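Local coordinates for protein ribulose bisphosphate carboxylase small chain (Galdieria sulphuraria, PDB 4F0H) that forms the small subunit of Rubisco, which fixes carbon dioxide onto ribulose 1,5-bisphosphate, and probably helps hold the large subunits together in the hexadecameric enzyme, at residues I23-Y37 / W48-P61. Numbering follows the deposited sequence.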
loop_
_atom_site.group_PDB
_atom_site.type_symbol
_atom_site.label_atom_id
_atom_site.label_comp_id
_atom_site.label_asym_id
_atom_site.label_seq_id
_atom_site.Cartn_x
_atom_site.Cartn_y
_atom_site.Cartn_z
ATOM N N ILE B 23 20.706 40.664 35.459
ATOM C CA ILE B 23 21.964 39.909 35.633
ATOM C C ILE B 23 22.066 39.330 37.070
ATOM O O ILE B 23 22.384 38.152 37.256
ATOM C CB ILE B 23 23.202 40.782 35.366
ATOM C CG1 ILE B 23 23.132 41.518 34.027
ATOM C CG2 ILE B 23 24.451 39.967 35.328
ATOM C CD1 ILE B 23 22.390 40.751 33.018
ATOM N N ASP B 24 21.789 40.161 38.088
ATOM C CA ASP B 24 21.699 39.660 39.463
ATOM C C ASP B 24 20.834 38.371 39.563
ATOM O O ASP B 24 21.211 37.377 40.174
ATOM C CB ASP B 24 21.132 40.759 40.357
ATOM C CG ASP B 24 22.181 41.839 40.709
ATOM O OD1 ASP B 24 21.806 42.999 40.952
ATOM O OD2 ASP B 24 23.398 41.534 40.746
ATOM N N TYR B 25 19.665 38.375 38.933
ATOM C CA TYR B 25 18.811 37.225 39.047
ATOM C C TYR B 25 19.528 36.001 38.404
ATOM O O TYR B 25 19.631 34.902 38.989
ATOM C CB TYR B 25 17.441 37.547 38.378
ATOM C CG TYR B 25 16.635 36.304 38.026
ATOM C CD1 TYR B 25 15.832 35.660 38.969
ATOM C CD2 TYR B 25 16.681 35.788 36.703
ATOM C CE1 TYR B 25 15.111 34.485 38.625
ATOM C CE2 TYR B 25 15.978 34.630 36.338
ATOM C CZ TYR B 25 15.206 33.980 37.306
ATOM O OH TYR B 25 14.531 32.838 36.890
ATOM N N MET B 26 20.011 36.199 37.181
ATOM C CA MET B 26 20.739 35.136 36.483
ATOM C C MET B 26 21.860 34.542 37.334
ATOM O O MET B 26 22.068 33.327 37.362
ATOM C CB MET B 26 21.275 35.638 35.128
ATOM C CG MET B 26 20.117 36.255 34.331
ATOM S SD MET B 26 20.643 36.871 32.739
ATOM C CE MET B 26 21.225 35.388 32.019
ATOM N N ILE B 27 22.578 35.421 38.021
ATOM C CA ILE B 27 23.712 35.023 38.828
ATOM C C ILE B 27 23.219 34.218 39.999
ATOM O O ILE B 27 23.807 33.210 40.352
ATOM C CB ILE B 27 24.509 36.231 39.304
ATOM C CG1 ILE B 27 25.226 36.952 38.137
ATOM C CG2 ILE B 27 25.582 35.842 40.352
ATOM C CD1 ILE B 27 26.021 38.148 38.644
ATOM N N SER B 28 22.121 34.655 40.601
ATOM C CA SER B 28 21.614 33.972 41.761
ATOM C C SER B 28 21.129 32.602 41.317
ATOM O O SER B 28 21.141 31.692 42.103
ATOM C CB SER B 28 20.489 34.784 42.370
ATOM O OG SER B 28 19.323 34.534 41.576
ATOM N N LYS B 29 20.790 32.443 40.034
ATOM C CA LYS B 29 20.320 31.167 39.484
ATOM C C LYS B 29 21.461 30.320 38.958
ATOM O O LYS B 29 21.268 29.245 38.391
ATOM C CB LYS B 29 19.414 31.444 38.288
ATOM C CG LYS B 29 17.936 31.425 38.602
ATOM C CD LYS B 29 17.712 31.865 40.006
ATOM C CE LYS B 29 16.337 31.355 40.498
ATOM N NZ LYS B 29 15.846 30.200 39.631
ATOM N N LYS B 30 22.650 30.857 39.035
ATOM C CA LYS B 30 23.816 30.129 38.651
ATOM C C LYS B 30 23.859 29.890 37.140
ATOM O O LYS B 30 24.385 28.866 36.715
ATOM C CB LYS B 30 23.815 28.801 39.418
ATOM C CG LYS B 30 23.841 29.061 40.947
ATOM C CD LYS B 30 23.058 28.027 41.785
ATOM C CE LYS B 30 23.728 26.631 41.679
ATOM N NZ LYS B 30 23.567 25.744 42.877
ATOM N N LEU B 31 23.320 30.812 36.342
ATOM C CA LEU B 31 23.308 30.625 34.885
ATOM C C LEU B 31 24.638 30.981 34.171
ATOM O O LEU B 31 25.344 31.886 34.611
ATOM C CB LEU B 31 22.215 31.506 34.308
ATOM C CG LEU B 31 20.843 31.345 34.918
ATOM C CD1 LEU B 31 19.845 32.166 34.046
ATOM C CD2 LEU B 31 20.392 29.840 34.971
ATOM N N ALA B 32 25.003 30.298 33.076
ATOM C CA ALA B 32 25.976 30.853 32.126
ATOM C C ALA B 32 25.299 32.018 31.363
ATOM O O ALA B 32 24.088 31.979 31.079
ATOM C CB ALA B 32 26.406 29.746 31.128
ATOM N N ILE B 33 26.016 33.103 31.069
ATOM C CA ILE B 33 25.364 34.257 30.461
ATOM C C ILE B 33 25.960 34.548 29.098
ATOM O O ILE B 33 27.180 34.736 29.007
ATOM C CB ILE B 33 25.481 35.487 31.406
ATOM C CG1 ILE B 33 24.776 35.195 32.716
ATOM C CG2 ILE B 33 25.069 36.809 30.704
ATOM C CD1 ILE B 33 25.181 36.064 33.816
ATOM N N GLY B 34 25.110 34.550 28.050
ATOM C CA GLY B 34 25.547 34.771 26.693
ATOM C C GLY B 34 24.953 36.044 26.091
ATOM O O GLY B 34 23.791 36.401 26.371
ATOM N N ILE B 35 25.739 36.734 25.282
ATOM C CA ILE B 35 25.284 37.933 24.614
ATOM C C ILE B 35 25.301 37.572 23.107
ATOM O O ILE B 35 26.336 37.123 22.574
ATOM C CB ILE B 35 26.259 39.095 24.861
ATOM C CG1 ILE B 35 26.134 39.627 26.268
ATOM C CG2 ILE B 35 25.964 40.303 23.885
ATOM C CD1 ILE B 35 27.376 40.430 26.689
ATOM N N GLU B 36 24.175 37.751 22.405
ATOM C CA GLU B 36 24.081 37.292 21.003
ATOM C C GLU B 36 23.389 38.398 20.186
ATOM O O GLU B 36 22.525 39.144 20.719
ATOM C CB GLU B 36 23.263 36.038 20.923
ATOM C CG GLU B 36 23.719 34.951 21.933
ATOM C CD GLU B 36 23.004 33.567 21.740
ATOM O OE1 GLU B 36 23.464 32.563 22.305
ATOM O OE2 GLU B 36 22.017 33.450 21.020
ATOM N N TYR B 37 23.731 38.486 18.921
ATOM C CA TYR B 37 23.228 39.582 18.124
ATOM C C TYR B 37 22.819 39.146 16.716
ATOM O O TYR B 37 23.317 38.190 16.191
ATOM C CB TYR B 37 24.251 40.728 18.071
ATOM C CG TYR B 37 25.540 40.376 17.386
ATOM C CD1 TYR B 37 26.566 39.821 18.059
ATOM C CD2 TYR B 37 25.707 40.658 16.032
ATOM C CE1 TYR B 37 27.709 39.432 17.417
ATOM C CE2 TYR B 37 26.848 40.361 15.381
ATOM C CZ TYR B 37 27.871 39.772 16.105
ATOM O OH TYR B 37 29.030 39.479 15.482
ATOM N N TRP B 48 21.495 33.165 16.407
ATOM C CA TRP B 48 22.093 34.488 16.305
ATOM C C TRP B 48 23.594 34.430 16.454
ATOM O O TRP B 48 24.129 33.469 16.909
ATOM C CB TRP B 48 21.577 35.387 17.409
ATOM C CG TRP B 48 20.105 35.648 17.339
ATOM C CD1 TRP B 48 19.157 34.904 16.714
ATOM C CD2 TRP B 48 19.418 36.746 17.964
ATOM N NE1 TRP B 48 17.912 35.517 16.859
ATOM C CE2 TRP B 48 18.060 36.630 17.641
ATOM C CE3 TRP B 48 19.844 37.869 18.677
ATOM C CZ2 TRP B 48 17.100 37.584 18.050
ATOM C CZ3 TRP B 48 18.905 38.792 19.090
ATOM C CH2 TRP B 48 17.542 38.635 18.797
ATOM N N GLU B 49 24.274 35.514 16.115
ATOM C CA GLU B 49 25.729 35.542 16.230
ATOM C C GLU B 49 26.137 35.702 17.696
ATOM O O GLU B 49 25.456 36.376 18.474
ATOM C CB GLU B 49 26.309 36.710 15.422
ATOM C CG GLU B 49 26.011 36.627 13.927
ATOM C CD GLU B 49 26.369 35.249 13.308
ATOM O OE1 GLU B 49 27.506 34.762 13.435
ATOM O OE2 GLU B 49 25.512 34.679 12.637
ATOM N N MET B 50 27.253 35.108 18.060
ATOM C CA MET B 50 27.745 35.120 19.440
ATOM C C MET B 50 28.667 36.316 19.628
ATOM O O MET B 50 29.554 36.523 18.804
ATOM C CB MET B 50 28.601 33.885 19.645
ATOM C CG MET B 50 27.856 32.601 19.768
ATOM S SD MET B 50 28.878 31.224 20.428
ATOM C CE MET B 50 28.593 31.382 22.176
ATOM N N TRP B 51 28.484 37.109 20.685
ATOM C CA TRP B 51 29.444 38.163 21.019
ATOM C C TRP B 51 30.422 37.567 22.038
ATOM O O TRP B 51 30.126 37.472 23.231
ATOM C CB TRP B 51 28.763 39.406 21.539
ATOM C CG TRP B 51 29.672 40.493 21.997
ATOM C CD1 TRP B 51 30.085 40.745 23.292
ATOM C CD2 TRP B 51 30.328 41.463 21.168
ATOM N NE1 TRP B 51 30.957 41.831 23.304
ATOM C CE2 TRP B 51 31.115 42.281 22.011
ATOM C CE3 TRP B 51 30.313 41.728 19.799
ATOM C CZ2 TRP B 51 31.895 43.348 21.509
ATOM C CZ3 TRP B 51 31.090 42.765 19.302
ATOM C CH2 TRP B 51 31.839 43.586 20.159
ATOM N N GLY B 52 31.581 37.103 21.560
ATOM C CA GLY B 52 32.452 36.285 22.460
ATOM C C GLY B 52 31.775 35.031 23.042
ATOM O O GLY B 52 30.748 34.558 22.523
ATOM N N LEU B 53 32.344 34.476 24.106
ATOM C CA LEU B 53 31.893 33.201 24.673
ATOM C C LEU B 53 30.943 33.511 25.831
ATOM O O LEU B 53 31.019 34.591 26.397
ATOM C CB LEU B 53 33.133 32.409 25.163
ATOM C CG LEU B 53 34.050 31.916 24.016
ATOM C CD1 LEU B 53 35.445 31.565 24.433
ATOM C CD2 LEU B 53 33.397 30.673 23.374
ATOM N N PRO B 54 30.025 32.579 26.190
ATOM C CA PRO B 54 29.221 32.866 27.399
ATOM C C PRO B 54 30.124 33.131 28.650
ATOM O O PRO B 54 31.266 32.754 28.644
ATOM C CB PRO B 54 28.398 31.573 27.569
ATOM C CG PRO B 54 28.468 30.921 26.203
ATOM C CD PRO B 54 29.826 31.192 25.730
ATOM N N LEU B 55 29.629 33.807 29.681
ATOM C CA LEU B 55 30.490 34.113 30.806
ATOM C C LEU B 55 30.035 33.143 31.843
ATOM O O LEU B 55 28.828 33.064 32.043
ATOM C CB LEU B 55 30.191 35.529 31.266
ATOM C CG LEU B 55 30.353 36.550 30.126
ATOM C CD1 LEU B 55 29.952 37.958 30.550
ATOM C CD2 LEU B 55 31.763 36.516 29.703
ATOM N N PHE B 56 30.930 32.336 32.441
ATOM C CA PHE B 56 30.511 31.402 33.496
ATOM C C PHE B 56 30.941 31.846 34.900
ATOM O O PHE B 56 31.852 32.634 35.050
ATOM C CB PHE B 56 31.019 29.966 33.213
ATOM C CG PHE B 56 30.697 29.468 31.830
ATOM C CD1 PHE B 56 31.502 29.811 30.755
ATOM C CD2 PHE B 56 29.589 28.644 31.609
ATOM C CE1 PHE B 56 31.218 29.377 29.473
ATOM C CE2 PHE B 56 29.292 28.188 30.317
ATOM C CZ PHE B 56 30.105 28.554 29.234
ATOM N N GLU B 57 30.286 31.364 35.943
ATOM C CA GLU B 57 30.762 31.697 37.300
ATOM C C GLU B 57 30.877 33.196 37.558
ATOM O O GLU B 57 31.730 33.606 38.356
ATOM C CB GLU B 57 32.165 31.123 37.556
ATOM C CG GLU B 57 32.335 29.642 37.281
ATOM C CD GLU B 57 31.600 28.770 38.290
ATOM O OE1 GLU B 57 32.242 27.812 38.787
ATOM O OE2 GLU B 57 30.397 29.036 38.588
ATOM N N VAL B 58 30.059 34.009 36.884
ATOM C CA VAL B 58 30.075 35.469 37.079
ATOM C C VAL B 58 29.616 35.775 38.504
ATOM O O VAL B 58 28.770 35.071 39.020
ATOM C CB VAL B 58 29.111 36.123 36.056
ATOM C CG1 VAL B 58 28.750 37.538 36.448
ATOM C CG2 VAL B 58 29.737 36.064 34.648
ATOM N N THR B 59 30.172 36.784 39.165
ATOM C CA THR B 59 29.781 37.016 40.560
ATOM C C THR B 59 29.402 38.463 40.760
ATOM O O THR B 59 29.009 38.841 41.804
ATOM C CB THR B 59 30.931 36.675 41.559
ATOM O OG1 THR B 59 32.088 37.439 41.216
ATOM C CG2 THR B 59 31.316 35.251 41.477
ATOM N N ASP B 60 29.529 39.262 39.714
ATOM C CA ASP B 60 29.251 40.675 39.773
ATOM C C ASP B 60 28.679 41.096 38.408
ATOM O O ASP B 60 29.243 40.769 37.363
ATOM C CB ASP B 60 30.581 41.367 40.059
ATOM C CG ASP B 60 30.564 42.857 39.768
ATOM O OD1 ASP B 60 29.537 43.534 39.950
ATOM O OD2 ASP B 60 31.631 43.358 39.379
ATOM N N PRO B 61 27.594 41.868 38.392
ATOM C CA PRO B 61 27.044 42.198 37.084
ATOM C C PRO B 61 27.945 43.036 36.153
ATOM O O PRO B 61 27.660 43.098 34.958
ATOM C CB PRO B 61 25.741 42.965 37.424
ATOM C CG PRO B 61 25.500 42.741 38.873
ATOM C CD PRO B 61 26.867 42.536 39.478
HETATM O O HOH W 1 27.862 33.415 34.558
HETATM O O HOH W 2 27.800 34.510 23.298
HETATM O O HOH W 3 28.584 36.282 25.425
HETATM O O HOH W 4 20.460 32.553 19.204
#
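Tyr-37 and Glu-49 pair at one end of an antiparallel beta hairpin whose second strand, 49-50, is an outer strand of the four-stranded sheet of the Rubisco small subunit. Two backbone bonds join them, Tyr-37 N to Glu-49 O (2.8 Å) and Glu-49 N to Tyr-37 O. Further along, Trp-51 N donates to Ile-35 O, and Ile-33 and Leu-55 again exchange two bonds, Leu-55 N reaching Ile-33 O at 2.7 Å. Between these pairings the register slips by two residues where segment 48-61 loops out through Gly-52 and Leu-53. A water fills in there, accepting from Ile-35 N and lying within hydrogen-bonding distance of Trp-51 O and Leu-53 O. Another water donates to both Leu-31 O and Leu-55 O.

Tyr-37 CG lies between its own backbone N and carbonyl carbon (chi1 64°), which lays the ring against Glu-49, whose CB sits over one face in a CH-pi contact, 3.6 Å from the ring centroid. With an alanine here the ring is gone, and the Glu-49 side chain would probably be freer to turn, with Phe-78 left without its edge-to-face mate. The Glu-49 chain is bent at chi2 (-50°), and its OE2 bonds to an aromatic side chain of the chain of another protein. Beside Tyr-37, Ile-35 CG2 lies against Trp-51 CB, while the indole NE1 bonds to Glu-67 of helix 61-74. On the face carrying Glu-36, a water donates to its OE2 and accepts from Trp-48 N.

At the other end, the loop leading into helix 61-74 packs on helix 16-28. Ile-23 CG2 touches Pro-61 CB, and Ile-27 crosses Val-58 at about a right angle, its CD1 meeting Val-58 CG1 at 3.6 Å.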